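Local coordinates for glucan-binding protein C, GbpC (Streptococcus mutans UA159, PDB 5UQZ) that probably binds glucan at the bacterial cell surface and mediates both sucrose-dependent and sucrose-independent adherence, at residues 185-191 and 319-325; 311-315 and 327-331; 130-136 and 151-157; 99-105 and 163-169. One frame throughout, in Å; residues are numbered along the deposited sequence. Where two conformers were deposited one is given.

Contact 1. Residues 185-191 and 319-325; sequences QTSNAGR and NDQNLPT
Arg191 and Asp320 form a salt bridge between two loops, the guanidinium gripping the carboxylate side-on: NE lies 2.8 Å from Asp320 OD1, and NH2 lies 3.1 Å from Asp320 OD2. Both oxygens sit near the guanidinium plane, but the carboxylate is turned 30° against it, OD1 being met from above its own plane and OD2 on the syn side.

Direct hydrogen bonds gather at Thr186, which lies against the type II turn from Asp320 to Leu323. Its carbonyl O receives Asn322 N at 2.8 Å and 176°, and its OG1 donates to Leu323 O at 2.7 Å. Asn319 ND2 reaches Leu323 O from the opposite face of that carbonyl, while Asn319 OD1 is engaged by His235. Each loop runs from one sheet of the beta-supersandwich to the other, one following strand 180-184 and the second following strand 312-319, so these bonds tie two sheet-to-sheet connections together. The extended Gln321 side chain delivers NE2 to Ser187 O, 2.9 Å away.

Van der Waals contact is made by Thr186 CG2, which, anti to the backbone N, rests against the carbonyl oxygens of Asn319 and Asp320.

Three waters bridge the loops: one between Gln185 NE2 and Asn322 O, one between Gly190 N and Asp320 OD1, and one that accepts from Arg191 N close to Asn188 O and Asn319 O.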
# COMPACT_ATOMS: atom_id res chain seq x y z
N GLN A 185 -12.03 10.11 11.49
CA GLN A 185 -12.69 9.32 12.53
C GLN A 185 -13.73 8.40 11.88
O GLN A 185 -14.30 8.73 10.83
CB GLN A 185 -13.37 10.26 13.53
CG GLN A 185 -14.15 9.55 14.66
CD GLN A 185 -13.26 8.61 15.51
OE1 GLN A 185 -12.86 7.52 15.08
NE2 GLN A 185 -13.03 9.00 16.77
N THR A 186 -13.98 7.24 12.52
CA THR A 186 -15.11 6.40 12.17
C THR A 186 -16.21 6.74 13.16
O THR A 186 -16.21 6.26 14.31
CB THR A 186 -14.74 4.92 12.24
OG1 THR A 186 -13.57 4.69 11.44
CG2 THR A 186 -15.87 4.04 11.70
N SER A 187 -17.12 7.62 12.75
CA SER A 187 -18.05 8.21 13.70
C SER A 187 -19.20 7.29 14.07
O SER A 187 -19.79 7.48 15.14
CB SER A 187 -18.62 9.50 13.12
OG SER A 187 -17.58 10.44 12.90
N ASN A 188 -19.57 6.36 13.20
CA ASN A 188 -20.77 5.55 13.40
C ASN A 188 -20.43 4.08 13.55
O ASN A 188 -19.43 3.62 13.03
CB ASN A 188 -21.67 5.73 12.20
CG ASN A 188 -21.99 7.19 11.95
OD1 ASN A 188 -22.41 7.90 12.87
ND2 ASN A 188 -21.78 7.65 10.73
N ALA A 189 -21.29 3.38 14.30
CA ALA A 189 -21.25 1.92 14.35
C ALA A 189 -21.85 1.32 13.08
O ALA A 189 -22.53 1.99 12.31
CB ALA A 189 -22.08 1.46 15.56
N GLY A 190 -21.58 0.04 12.86
CA GLY A 190 -22.22 -0.69 11.78
C GLY A 190 -21.34 -1.00 10.59
O GLY A 190 -21.82 -1.67 9.66
N ARG A 191 -20.10 -0.51 10.55
CA ARG A 191 -19.10 -0.98 9.58
C ARG A 191 -19.44 -0.64 8.14
O ARG A 191 -18.83 -1.20 7.23
CB ARG A 191 -18.79 -2.48 9.75
CG ARG A 191 -18.24 -2.81 11.11
CD ARG A 191 -17.92 -4.27 11.21
NE ARG A 191 -17.26 -4.57 12.49
CZ ARG A 191 -16.79 -5.75 12.86
NH1 ARG A 191 -16.93 -6.79 12.03
NH2 ARG A 191 -16.13 -5.85 14.03
N ASN A 319 -14.17 -0.32 9.63
CA ASN A 319 -13.74 -0.22 11.02
C ASN A 319 -14.95 -0.04 11.93
O ASN A 319 -15.97 0.54 11.53
CB ASN A 319 -12.90 1.05 11.23
CG ASN A 319 -11.50 0.89 10.69
OD1 ASN A 319 -11.24 0.03 9.82
ND2 ASN A 319 -10.59 1.75 11.09
N ASP A 320 -14.80 -0.48 13.18
CA ASP A 320 -15.79 -0.15 14.19
C ASP A 320 -15.74 1.34 14.55
O ASP A 320 -14.74 2.06 14.35
CB ASP A 320 -15.59 -1.00 15.44
CG ASP A 320 -16.10 -2.44 15.22
OD1 ASP A 320 -17.08 -2.61 14.47
OD2 ASP A 320 -15.56 -3.36 15.82
N GLN A 321 -16.85 1.78 15.13
CA GLN A 321 -16.95 3.13 15.65
C GLN A 321 -15.77 3.46 16.56
O GLN A 321 -15.32 2.62 17.37
CB GLN A 321 -18.26 3.24 16.43
CG GLN A 321 -18.58 4.64 16.88
CD GLN A 321 -19.91 4.70 17.57
OE1 GLN A 321 -20.29 3.77 18.31
NE2 GLN A 321 -20.63 5.74 17.32
N ASN A 322 -15.24 4.67 16.42
CA ASN A 322 -14.16 5.19 17.26
C ASN A 322 -12.77 4.66 16.92
O ASN A 322 -11.81 5.04 17.61
CB ASN A 322 -14.43 5.06 18.77
CG ASN A 322 -15.62 5.87 19.18
OD1 ASN A 322 -15.84 6.96 18.64
ND2 ASN A 322 -16.41 5.36 20.10
N LEU A 323 -12.62 3.84 15.89
CA LEU A 323 -11.29 3.48 15.41
C LEU A 323 -11.09 4.19 14.09
O LEU A 323 -11.66 3.75 13.07
CB LEU A 323 -11.21 1.97 15.23
CG LEU A 323 -9.79 1.53 14.95
CD1 LEU A 323 -8.91 1.62 16.22
CD2 LEU A 323 -9.74 0.13 14.34
N PRO A 324 -10.30 5.25 14.03
CA PRO A 324 -10.20 6.05 12.79
C PRO A 324 -9.79 5.21 11.60
O PRO A 324 -9.00 4.26 11.73
CB PRO A 324 -9.13 7.10 13.14
CG PRO A 324 -9.34 7.32 14.63
CD PRO A 324 -9.64 5.92 15.18
N THR A 325 -10.39 5.54 10.45
CA THR A 325 -10.15 4.83 9.20
C THR A 325 -9.05 5.56 8.44
O THR A 325 -9.14 6.78 8.24
CB THR A 325 -11.41 4.85 8.35
OG1 THR A 325 -12.44 4.14 9.06
CG2 THR A 325 -11.23 4.17 7.01
O HOH W 1 -11.56 7.49 18.80
O HOH W 2 -18.55 1.25 12.17
O HOH W 3 -20.15 -1.79 14.54

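Contact 2. Residues 311-315 and 327-331; sequences PFTFT and IWFAT
Phe314 and Phe329 lie face against face in an offset stack, their centroids 4.3 Å apart and their planes 13° from parallel. The displacement sets each ring over the other's methylene: CB of Phe329 is 3.7 Å from the Phe314 centroid and almost on the ring normal, and CB of Phe314 is 4.1 Å from the Phe329 centroid. The closest approach is between CD2 of Phe314 and CD2 of Phe329, at 3.4 Å. Phe314 holds its CG between the backbone N and the carbonyl carbon (chi1 68°), whereas Phe329 has its CG anti to the backbone N; with these different torsions the two rings come almost parallel from facing strands.

Other side chains flank the pair. CG2 of Ile327 packs on CE1 of Phe314 at 3.7 Å. On the other flank the Phe312 ring presents its edge to Phe329, CE2 to CE2 at 4.0 Å, while its CZ meets the methyl CG2 of Thr331. The hydroxyl of Thr331 bonds instead to Ser221 O.

Strands 194-204 and 233-240 pair with the strand of Phe312 and Phe314 on its two sides, and Ile327 is bonded through its backbone to Ile182 of strand 180-184. The axes of 312-315 and 327-329 run nearly antiparallel at 155° and 9.4 Å apart, too far for backbone pairing. Facing sheets that pack through the alternate, inward-pointing apolar side chains of their strands form the core of a beta-sandwich, here the supersandwich of this glucan-binding domain.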
# COMPACT_ATOMS: atom_id res chain seq x y z
N PRO A 311 -10.79 7.98 -14.95
CA PRO A 311 -10.85 8.01 -13.46
C PRO A 311 -11.04 6.61 -12.86
O PRO A 311 -11.61 5.68 -13.47
CB PRO A 311 -12.08 8.88 -13.18
CG PRO A 311 -12.18 9.76 -14.42
CD PRO A 311 -11.79 8.87 -15.59
N PHE A 312 -10.55 6.49 -11.63
CA PHE A 312 -10.74 5.30 -10.83
C PHE A 312 -10.96 5.74 -9.40
O PHE A 312 -10.67 6.87 -9.04
CB PHE A 312 -9.53 4.33 -10.98
CG PHE A 312 -8.23 4.93 -10.62
CD1 PHE A 312 -7.51 5.68 -11.57
CD2 PHE A 312 -7.70 4.78 -9.34
CE1 PHE A 312 -6.28 6.27 -11.25
CE2 PHE A 312 -6.46 5.35 -9.04
CZ PHE A 312 -5.77 6.10 -9.99
N THR A 313 -11.48 4.83 -8.57
CA THR A 313 -11.87 5.21 -7.21
C THR A 313 -11.36 4.20 -6.20
O THR A 313 -11.60 3.00 -6.36
CB THR A 313 -13.40 5.27 -7.13
OG1 THR A 313 -13.88 6.22 -8.08
CG2 THR A 313 -13.88 5.68 -5.73
N PHE A 314 -10.70 4.65 -5.15
CA PHE A 314 -10.33 3.75 -4.07
C PHE A 314 -11.23 4.00 -2.87
O PHE A 314 -11.72 5.13 -2.66
CB PHE A 314 -8.86 3.85 -3.70
CG PHE A 314 -8.40 5.15 -3.05
CD1 PHE A 314 -8.56 5.32 -1.66
CD2 PHE A 314 -7.77 6.12 -3.78
CE1 PHE A 314 -8.11 6.48 -1.05
CE2 PHE A 314 -7.32 7.30 -3.15
CZ PHE A 314 -7.48 7.47 -1.78
N THR A 315 -11.47 2.94 -2.11
CA THR A 315 -12.27 3.07 -0.90
C THR A 315 -11.66 2.28 0.24
O THR A 315 -10.96 1.28 0.04
CB THR A 315 -13.76 2.64 -1.07
OG1 THR A 315 -13.84 1.23 -1.22
CG2 THR A 315 -14.40 3.27 -2.30
N ILE A 327 -5.91 5.12 5.08
CA ILE A 327 -5.27 4.38 3.99
C ILE A 327 -4.17 5.24 3.42
O ILE A 327 -4.37 6.45 3.18
CB ILE A 327 -6.28 3.95 2.90
CG1 ILE A 327 -5.59 3.02 1.88
CG2 ILE A 327 -6.96 5.11 2.23
CD1 ILE A 327 -6.60 2.44 0.80
N TRP A 328 -3.02 4.63 3.14
CA TRP A 328 -1.98 5.25 2.33
C TRP A 328 -2.16 4.65 0.95
O TRP A 328 -1.79 3.49 0.72
CB TRP A 328 -0.59 4.97 2.86
CG TRP A 328 0.49 5.64 2.08
CD1 TRP A 328 0.38 6.38 0.89
CD2 TRP A 328 1.85 5.73 2.45
NE1 TRP A 328 1.61 6.81 0.49
CE2 TRP A 328 2.53 6.45 1.44
CE3 TRP A 328 2.58 5.22 3.54
CZ2 TRP A 328 3.90 6.70 1.49
CZ3 TRP A 328 3.93 5.47 3.59
CH2 TRP A 328 4.57 6.21 2.56
N PHE A 329 -2.82 5.38 0.05
CA PHE A 329 -3.05 4.86 -1.29
C PHE A 329 -2.01 5.47 -2.20
O PHE A 329 -1.97 6.69 -2.37
CB PHE A 329 -4.45 5.24 -1.80
CG PHE A 329 -4.71 4.69 -3.15
CD1 PHE A 329 -5.13 3.38 -3.31
CD2 PHE A 329 -4.45 5.45 -4.29
CE1 PHE A 329 -5.28 2.84 -4.59
CE2 PHE A 329 -4.63 4.91 -5.55
CZ PHE A 329 -5.04 3.60 -5.70
N ALA A 330 -1.22 4.62 -2.82
CA ALA A 330 -0.24 5.05 -3.79
C ALA A 330 -0.45 4.27 -5.07
O ALA A 330 -0.86 3.10 -5.04
CB ALA A 330 1.20 4.92 -3.30
N THR A 331 -0.21 4.92 -6.20
CA THR A 331 -0.14 4.16 -7.45
C THR A 331 1.00 4.72 -8.27
O THR A 331 1.23 5.93 -8.31
CB THR A 331 -1.51 4.18 -8.21
OG1 THR A 331 -1.37 3.39 -9.41
CG2 THR A 331 -1.89 5.59 -8.61

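Contact 3. Residues 130-136 and 151-157; sequences DQISVTY and KVKINYT
Tyr136 and Tyr156, on the same face of two antiparallel strands, both place CG beside the backbone N (chi1 -56°), and their rings approach from opposite directions. Their hydroxyls meet, Tyr156 OH donating to Tyr136 OH at 2.9 Å. Each ring leans on its own strand, with CG1 of Val134 over a face of Tyr136 and CG2 of Ile154 over a face of Tyr156. Across the strands CE1 of Tyr136 packs on CG1 of Ile154 at 3.6 Å, and CG2 of Val134 reaches the edge of Tyr156 at CE1, 3.7 Å away.

Six backbone hydrogen bonds link the strands through the hydrogen-bonded pairs Ile132-Tyr156, Val134-Ile154 and Tyr136-Val152. The non-hydrogen-bonded pairs between them turn polar groups to the other face. There, in one of the two conformers of Ser133, its OG donates to Asn155 OD1 at 2.8 Å, in the carbonyl plane, and is linked by a water to Lys153 NZ. The amides of Gln131 and Asn155 are stacked, their planes 11° apart.

Leu172 and Met126 of the four-stranded sheet cover the tyrosine face. The sheet is thus amphipathic at this point: the buried face is apolar except for two tyrosine hydroxyls bonded to each other, whereas the opposite face carries amide, hydroxyl and ammonium groups, some of them joined through water in that serine conformer.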
# COMPACT_ATOMS: atom_id res chain seq x y z
N ASP A 130 -16.02 18.08 -3.57
CA ASP A 130 -15.24 19.20 -4.10
C ASP A 130 -13.93 18.72 -4.72
O ASP A 130 -12.96 18.40 -4.00
CB ASP A 130 -14.95 20.16 -2.98
CG ASP A 130 -16.21 20.95 -2.58
OD1 ASP A 130 -17.24 20.90 -3.32
OD2 ASP A 130 -16.19 21.64 -1.59
N GLN A 131 -13.90 18.70 -6.04
CA GLN A 131 -12.73 18.19 -6.74
C GLN A 131 -11.56 19.13 -6.53
O GLN A 131 -11.72 20.37 -6.57
CB GLN A 131 -13.04 18.05 -8.23
CG GLN A 131 -11.88 17.50 -9.08
CD GLN A 131 -12.28 17.41 -10.54
OE1 GLN A 131 -13.12 16.57 -10.91
NE2 GLN A 131 -11.74 18.26 -11.37
N ILE A 132 -10.39 18.56 -6.29
CA ILE A 132 -9.16 19.32 -6.24
C ILE A 132 -8.26 18.87 -7.38
O ILE A 132 -8.39 17.76 -7.90
CB ILE A 132 -8.47 19.21 -4.89
CG1 ILE A 132 -7.81 17.88 -4.69
CG2 ILE A 132 -9.47 19.54 -3.78
CD1 ILE A 132 -6.95 17.73 -3.44
N SER A 133 -7.35 19.75 -7.79
CA SER A 133 -6.43 19.45 -8.86
C SER A 133 -5.02 19.76 -8.42
O SER A 133 -4.73 20.90 -8.04
CB SER A 133 -6.88 20.27 -10.08
OG SER A 133 -6.15 19.95 -11.21
N VAL A 134 -4.15 18.78 -8.52
CA VAL A 134 -2.77 18.94 -8.06
C VAL A 134 -1.85 18.78 -9.25
O VAL A 134 -1.88 17.75 -9.94
CB VAL A 134 -2.42 17.92 -6.98
CG1 VAL A 134 -1.00 18.14 -6.47
CG2 VAL A 134 -3.44 17.96 -5.83
N THR A 135 -1.03 19.79 -9.51
CA THR A 135 -0.04 19.73 -10.60
C THR A 135 1.33 19.57 -9.99
O THR A 135 1.73 20.36 -9.14
CB THR A 135 -0.11 21.00 -11.45
OG1 THR A 135 -1.46 21.09 -12.01
CG2 THR A 135 0.87 20.96 -12.58
N TYR A 136 2.04 18.54 -10.46
CA TYR A 136 3.37 18.22 -9.95
C TYR A 136 4.37 18.48 -11.06
O TYR A 136 4.22 17.99 -12.20
CB TYR A 136 3.46 16.74 -9.58
CG TYR A 136 2.43 16.21 -8.60
CD1 TYR A 136 1.15 15.86 -9.00
CD2 TYR A 136 2.76 16.04 -7.22
CE1 TYR A 136 0.23 15.32 -8.13
CE2 TYR A 136 1.86 15.47 -6.36
CZ TYR A 136 0.59 15.10 -6.81
OH TYR A 136 -0.31 14.50 -5.98
N LYS A 151 5.59 16.75 -16.25
CA LYS A 151 4.59 17.26 -15.33
C LYS A 151 3.55 16.17 -15.18
O LYS A 151 3.34 15.38 -16.12
CB LYS A 151 3.96 18.55 -15.96
CG LYS A 151 2.83 19.17 -15.19
CD LYS A 151 2.46 20.51 -15.79
CE LYS A 151 1.83 20.45 -17.14
NZ LYS A 151 1.39 21.84 -17.57
N VAL A 152 2.89 16.14 -14.03
CA VAL A 152 1.80 15.22 -13.78
C VAL A 152 0.67 16.05 -13.19
O VAL A 152 0.92 16.88 -12.31
CB VAL A 152 2.19 14.09 -12.78
CG1 VAL A 152 1.08 13.06 -12.66
CG2 VAL A 152 3.52 13.42 -13.23
N LYS A 153 -0.57 15.80 -13.62
CA LYS A 153 -1.73 16.37 -12.95
C LYS A 153 -2.54 15.23 -12.35
O LYS A 153 -2.82 14.25 -13.05
CB LYS A 153 -2.59 17.22 -13.89
CG LYS A 153 -3.78 17.86 -13.18
CD LYS A 153 -4.42 18.98 -14.01
CE LYS A 153 -5.08 18.54 -15.26
NZ LYS A 153 -5.89 19.70 -15.78
N ILE A 154 -2.90 15.37 -11.08
CA ILE A 154 -3.79 14.40 -10.45
C ILE A 154 -4.95 15.15 -9.86
O ILE A 154 -4.77 16.06 -9.03
CB ILE A 154 -3.07 13.53 -9.38
CG1 ILE A 154 -1.80 12.91 -9.97
CG2 ILE A 154 -4.07 12.45 -8.88
CD1 ILE A 154 -1.05 11.99 -9.01
N ASN A 155 -6.18 14.76 -10.27
CA ASN A 155 -7.38 15.28 -9.65
C ASN A 155 -7.86 14.27 -8.63
O ASN A 155 -7.79 13.07 -8.85
CB ASN A 155 -8.46 15.45 -10.74
CG ASN A 155 -8.12 16.55 -11.71
OD1 ASN A 155 -7.29 17.42 -11.42
ND2 ASN A 155 -8.68 16.48 -12.89
N TYR A 156 -8.35 14.79 -7.49
CA TYR A 156 -8.87 13.97 -6.41
C TYR A 156 -10.21 14.52 -5.98
O TYR A 156 -10.37 15.75 -5.82
CB TYR A 156 -7.95 14.03 -5.15
CG TYR A 156 -6.51 13.67 -5.39
CD1 TYR A 156 -5.56 14.62 -5.76
CD2 TYR A 156 -6.08 12.39 -5.10
CE1 TYR A 156 -4.20 14.31 -5.85
CE2 TYR A 156 -4.71 12.05 -5.21
CZ TYR A 156 -3.78 13.01 -5.55
OH TYR A 156 -2.46 12.65 -5.66
N THR A 157 -11.17 13.62 -5.73
CA THR A 157 -12.49 14.02 -5.21
C THR A 157 -12.87 13.06 -4.10
O THR A 157 -12.95 11.84 -4.32
CB THR A 157 -13.57 13.96 -6.30
OG1 THR A 157 -13.15 14.77 -7.39
CG2 THR A 157 -14.89 14.50 -5.76
O HOH W 4 -14.99 15.20 -9.35
O HOH W 5 -7.56 21.13 -13.65

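Contact 4. Residues 99-105 and 163-169; sequences QYNTDNY and NNEGSAL
Tyr100 and Leu169 mark the closest backbone approach, with CA atoms 6.4 Å apart. Tyr100 is the first residue to leave the helix ending at Gln99; an Asx turn follows, Asn101 OD1 accepting from Asp103 N, and residues 102-104 form a 3-10 segment. On the other side Asn163 makes a second Asx turn with Glu165 N before the chain enters strand 167-172.

Leu169 points its CD2 at Gln99 O (3.4 Å) and at Tyr105 OH (3.5 Å), while Tyr105 OH donates to that same carbonyl at 2.6 Å, on a lone pair. The edge of the Tyr100 ring faces Leu169 O, with CE1 3.3 Å away. The loop after helix 96-99 is thereby packed on the four-stranded sheet of the supersandwich.

A polar cluster lies beside this patch. Asn163 ND2 donates to Thr102 OG1 at 3.1 Å and 172°, and also to Ser167 OG, which fixes the amide's rotation. Gln185 N donates to Thr102 OG1 as well. The hydroxyl's proton goes to a water, which donates to Asp103 OD1 and, in one conformer of Glu165, to OE2; there it may ease repulsion between OD1 and OE2, 4.4 Å apart. Asp103 OD2 is bonded to Gln185 NE2.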
# COMPACT_ATOMS: atom_id res chain seq x y z
N GLN A 99 -3.57 10.73 14.82
CA GLN A 99 -3.28 11.83 13.90
C GLN A 99 -4.39 12.02 12.89
O GLN A 99 -4.61 13.14 12.43
CB GLN A 99 -1.97 11.53 13.20
CG GLN A 99 -1.39 12.66 12.45
CD GLN A 99 0.05 12.36 12.10
OE1 GLN A 99 0.79 11.74 12.89
NE2 GLN A 99 0.45 12.78 10.94
N TYR A 100 -5.08 10.94 12.51
CA TYR A 100 -6.17 11.04 11.56
C TYR A 100 -7.53 11.01 12.25
O TYR A 100 -8.55 10.90 11.56
CB TYR A 100 -6.06 9.95 10.50
CG TYR A 100 -4.96 10.30 9.50
CD1 TYR A 100 -5.24 11.08 8.36
CD2 TYR A 100 -3.64 9.93 9.73
CE1 TYR A 100 -4.25 11.39 7.46
CE2 TYR A 100 -2.64 10.24 8.84
CZ TYR A 100 -2.94 11.01 7.71
OH TYR A 100 -1.95 11.31 6.80
N ASN A 101 -7.57 11.18 13.56
CA ASN A 101 -8.84 11.28 14.26
C ASN A 101 -9.36 12.70 14.09
O ASN A 101 -8.94 13.61 14.79
CB ASN A 101 -8.68 10.91 15.72
CG ASN A 101 -9.99 10.95 16.46
OD1 ASN A 101 -11.01 11.43 15.91
ND2 ASN A 101 -10.02 10.44 17.68
N THR A 102 -10.27 12.91 13.12
CA THR A 102 -10.79 14.24 12.84
C THR A 102 -11.54 14.84 14.02
O THR A 102 -11.75 16.06 14.04
CB THR A 102 -11.62 14.23 11.56
OG1 THR A 102 -12.53 13.11 11.58
CG2 THR A 102 -10.73 14.07 10.33
N ASP A 103 -11.95 14.03 15.01
CA ASP A 103 -12.56 14.62 16.21
C ASP A 103 -11.56 15.49 16.98
O ASP A 103 -11.98 16.30 17.82
CB ASP A 103 -12.96 13.51 17.19
CG ASP A 103 -14.14 12.69 16.73
OD1 ASP A 103 -14.81 13.03 15.75
OD2 ASP A 103 -14.43 11.68 17.41
N ASN A 104 -10.26 15.28 16.77
CA ASN A 104 -9.23 15.94 17.56
C ASN A 104 -8.73 17.23 16.92
O ASN A 104 -7.72 17.79 17.37
CB ASN A 104 -8.04 14.99 17.74
CG ASN A 104 -8.35 13.84 18.68
OD1 ASN A 104 -9.28 13.91 19.47
ND2 ASN A 104 -7.55 12.79 18.61
N TYR A 105 -9.38 17.69 15.87
CA TYR A 105 -9.05 18.93 15.19
C TYR A 105 -10.28 19.82 15.24
O TYR A 105 -11.41 19.32 15.29
CB TYR A 105 -8.65 18.67 13.73
CG TYR A 105 -7.39 17.85 13.56
CD1 TYR A 105 -7.41 16.45 13.69
CD2 TYR A 105 -6.22 18.43 13.20
CE1 TYR A 105 -6.27 15.68 13.49
CE2 TYR A 105 -5.06 17.71 13.03
CZ TYR A 105 -5.10 16.32 13.16
OH TYR A 105 -3.94 15.61 12.93
N ASN A 163 -16.51 9.90 8.81
CA ASN A 163 -16.96 10.79 9.86
C ASN A 163 -18.32 11.38 9.50
O ASN A 163 -18.93 11.04 8.47
CB ASN A 163 -15.88 11.82 10.23
CG ASN A 163 -15.66 12.93 9.20
OD1 ASN A 163 -16.53 13.20 8.34
ND2 ASN A 163 -14.52 13.59 9.29
N ASN A 164 -18.85 12.23 10.38
CA ASN A 164 -20.16 12.84 10.16
C ASN A 164 -20.04 14.30 9.73
O ASN A 164 -20.98 15.07 9.89
CB ASN A 164 -21.06 12.67 11.38
CG ASN A 164 -21.58 11.25 11.51
OD1 ASN A 164 -21.85 10.62 10.50
ND2 ASN A 164 -21.76 10.77 12.73
N GLU A 165 -18.91 14.67 9.17
CA GLU A 165 -18.63 16.05 8.77
C GLU A 165 -18.35 16.17 7.28
O GLU A 165 -18.00 17.27 6.82
CB GLU A 165 -17.44 16.60 9.57
CG GLU A 165 -17.57 16.48 11.09
CD GLU A 165 -16.26 16.77 11.82
OE1 GLU A 165 -15.54 17.71 11.42
OE2 GLU A 165 -15.95 16.05 12.78
N GLY A 166 -18.46 15.08 6.52
CA GLY A 166 -18.19 15.16 5.08
C GLY A 166 -16.76 15.57 4.78
O GLY A 166 -16.53 16.33 3.83
N SER A 167 -15.80 15.09 5.58
CA SER A 167 -14.44 15.57 5.46
C SER A 167 -13.47 14.43 5.73
O SER A 167 -13.83 13.38 6.30
CB SER A 167 -14.18 16.69 6.48
OG SER A 167 -14.16 16.14 7.80
N ALA A 168 -12.23 14.64 5.31
CA ALA A 168 -11.17 13.71 5.68
C ALA A 168 -9.87 14.51 5.67
O ALA A 168 -9.73 15.49 4.93
CB ALA A 168 -11.08 12.55 4.66
N LEU A 169 -8.94 14.11 6.54
CA LEU A 169 -7.64 14.74 6.61
C LEU A 169 -6.69 14.05 5.63
O LEU A 169 -6.61 12.81 5.59
CB LEU A 169 -7.12 14.65 8.03
CG LEU A 169 -5.82 15.43 8.31
CD1 LEU A 169 -6.03 16.93 8.11
CD2 LEU A 169 -5.33 15.11 9.72
O HOH W 6 -14.61 13.74 13.09
O HOH W 7 -14.43 17.32 14.40

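In the fold
Contacts 1 and 4 touch, their centres 11 Å apart: Asn188 OD1 lies 2.9 Å from Asn164 ND2, and Ser187 OG packs on Asn163 CA at 3.1 Å, so the two sets of loops are in direct contact. Contact 1 also adjoins contact 2 in sequence, because 319-325 leads almost directly into 327-331, although the centres are 20 Å apart. Contacts 2 and 3, with centres 13 Å apart, both involve the nine-stranded sheet. Contact 2 comes nearest the calcium site of Ser224, Asn226 and Glu237, the Ile327 side chain being about 4 Å from the ion. The side chains of Thr325 in contact 1 and Tyr100 in contact 4 are about 11 and 12 Å from it, and contact 3 lies well away.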